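Local coordinates for protein lectin-related NK cell receptor LY49L1 (Mus musculus, PDB 3G8K) that probably recognises MHC class I molecules as a natural killer cell receptor, through the C-type lectin-like domain that this chain represents, at residues 43-48 and 52-57. The protein carries 1 engineered substitution. Residues are numbered along the deposited sequence; the frame is centred on the assembly and turned at random.
Sequences LKIDNE and KFLKLL
Glu48 and Lys52 meet one helical turn apart: the Lys52 N-H bonds to the Glu48 carbonyl oxygen, N to O 2.8 Å, with an angle of 163° at the hydrogen. It is the i to i+4 bond of the first turn of helix 48-57. The Lys52 side chain starts beside its own backbone N (chi1 -80°), which lays CB, CG and CD against that oxygen, CG at 3.4 Å from Glu48 O. The chain then runs on to bend at its last torsion, setting NZ 4.4 Å from Glu48 CB. The Glu48 carboxylate turns elsewhere, its OE1 accepting the backbone N-H of Ala87.

Deeper in, Leu54 points back from the helix at the loop that leads into it. Its CD1 meets Leu43 CD2 tip to tip at 3.5 Å, and Leu43 gets there with CG extended away from its backbone N (chi1 169°). Ile45 adds a looser touch on the same methyl, Ile45 CD1 lying 4.3 Å from Leu54 CD1. Tyr19 and Ile120 touch both leucines, Phe12 packs on Leu54, and Trp78 lies against Ile45, so this apolar half is buried against strands of the sheet, while Glu48 and Lys52 lie nearer the surface. Asn47, just before the helix, is its N-cap, OD1 accepting from the backbone N of Glu50, while Asp46 N bonds to Glu50 OE2.

The arrangement is an N-capped helix whose inward-facing Leu54 packs on the loop leading into it, joining the second helix of the C-type lectin-like fold to its hydrophobic core.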
# COMPACT_ATOMS: atom_id res chain seq x y z
N LEU A 43 -3.16 0.99 15.54
CA LEU A 43 -2.36 -0.12 15.05
C LEU A 43 -1.40 -0.72 16.09
O LEU A 43 -0.60 -0.04 16.74
CB LEU A 43 -1.62 0.22 13.72
CG LEU A 43 -0.55 -0.84 13.31
CD1 LEU A 43 -1.30 -1.96 12.61
CD2 LEU A 43 0.52 -0.33 12.34
N LYS A 44 -1.48 -2.04 16.22
CA LYS A 44 -0.47 -2.78 16.99
C LYS A 44 0.53 -3.56 16.10
O LYS A 44 0.10 -4.29 15.24
CB LYS A 44 -1.17 -3.77 17.91
CG LYS A 44 -0.12 -4.68 18.64
CD LYS A 44 -0.78 -5.60 19.63
CE LYS A 44 -1.64 -6.65 18.91
NZ LYS A 44 -0.84 -7.95 18.91
N ILE A 45 1.83 -3.47 16.40
CA ILE A 45 2.86 -3.89 15.53
C ILE A 45 3.42 -5.16 16.25
O ILE A 45 3.76 -5.15 17.43
CB ILE A 45 3.97 -2.81 15.26
CG1 ILE A 45 3.40 -1.48 14.73
CG2 ILE A 45 5.09 -3.32 14.22
CD1 ILE A 45 4.48 -0.50 14.30
N ASP A 46 3.43 -6.27 15.52
CA ASP A 46 3.61 -7.58 16.13
C ASP A 46 5.02 -8.05 16.19
O ASP A 46 5.33 -8.91 17.04
CB ASP A 46 2.76 -8.59 15.36
CG ASP A 46 1.35 -8.56 15.82
OD1 ASP A 46 0.49 -8.50 14.96
OD2 ASP A 46 1.12 -8.55 17.06
N ASN A 47 5.87 -7.55 15.30
CA ASN A 47 7.27 -7.98 15.17
C ASN A 47 8.10 -7.08 14.25
O ASN A 47 7.58 -6.15 13.63
CB ASN A 47 7.34 -9.45 14.72
CG ASN A 47 6.56 -9.71 13.47
OD1 ASN A 47 6.88 -9.16 12.44
ND2 ASN A 47 5.56 -10.56 13.52
N GLU A 48 9.41 -7.32 14.22
CA GLU A 48 10.36 -6.56 13.41
C GLU A 48 10.09 -6.65 11.90
O GLU A 48 10.21 -5.61 11.20
CB GLU A 48 11.79 -6.97 13.74
CG GLU A 48 12.32 -6.52 15.17
CD GLU A 48 11.69 -7.33 16.34
OE1 GLU A 48 11.90 -6.92 17.53
OE2 GLU A 48 11.02 -8.40 16.09
N LYS A 52 9.44 -3.50 9.56
CA LYS A 52 10.22 -3.31 8.30
C LYS A 52 9.35 -2.98 7.11
O LYS A 52 9.58 -1.98 6.40
CB LYS A 52 11.07 -4.53 8.01
CG LYS A 52 12.35 -4.55 8.82
CD LYS A 52 12.93 -6.01 8.84
CE LYS A 52 14.41 -6.03 9.33
NZ LYS A 52 14.50 -5.41 10.69
N PHE A 53 8.30 -3.78 6.92
CA PHE A 53 7.33 -3.53 5.88
C PHE A 53 6.59 -2.18 6.00
O PHE A 53 6.49 -1.42 5.02
CB PHE A 53 6.32 -4.68 5.79
CG PHE A 53 4.99 -4.22 5.21
CD1 PHE A 53 4.87 -3.98 3.82
CD2 PHE A 53 3.88 -3.99 6.06
CE1 PHE A 53 3.67 -3.51 3.27
CE2 PHE A 53 2.68 -3.50 5.52
CZ PHE A 53 2.56 -3.28 4.11
N LEU A 54 6.07 -1.83 7.18
CA LEU A 54 5.33 -0.58 7.24
C LEU A 54 6.20 0.60 6.90
O LEU A 54 5.75 1.51 6.24
CB LEU A 54 4.60 -0.37 8.57
CG LEU A 54 3.32 -1.17 8.76
CD1 LEU A 54 3.17 -1.46 10.28
CD2 LEU A 54 2.16 -0.39 8.16
N LYS A 55 7.44 0.62 7.39
CA LYS A 55 8.37 1.73 7.12
C LYS A 55 8.67 1.83 5.61
O LYS A 55 8.85 2.91 5.06
CB LYS A 55 9.68 1.50 7.84
CG LYS A 55 9.77 1.82 9.31
CD LYS A 55 11.00 1.02 9.76
CE LYS A 55 11.59 1.40 11.12
NZ LYS A 55 12.44 0.18 11.53
N LEU A 56 8.75 0.67 4.97
CA LEU A 56 8.81 0.52 3.50
C LEU A 56 7.57 1.07 2.73
O LEU A 56 7.68 1.98 1.87
CB LEU A 56 8.98 -0.96 3.26
CG LEU A 56 9.92 -1.63 2.28
CD1 LEU A 56 9.09 -1.94 1.01
CD2 LEU A 56 11.27 -0.83 2.04
N LEU A 57 6.38 0.61 3.13
CA LEU A 57 5.14 0.90 2.45
C LEU A 57 4.32 2.12 2.80
O LEU A 57 3.56 2.55 1.94
CB LEU A 57 4.21 -0.30 2.54
CG LEU A 57 3.93 -1.02 1.23
CD1 LEU A 57 3.75 -0.00 0.01
CD2 LEU A 57 5.03 -2.09 0.91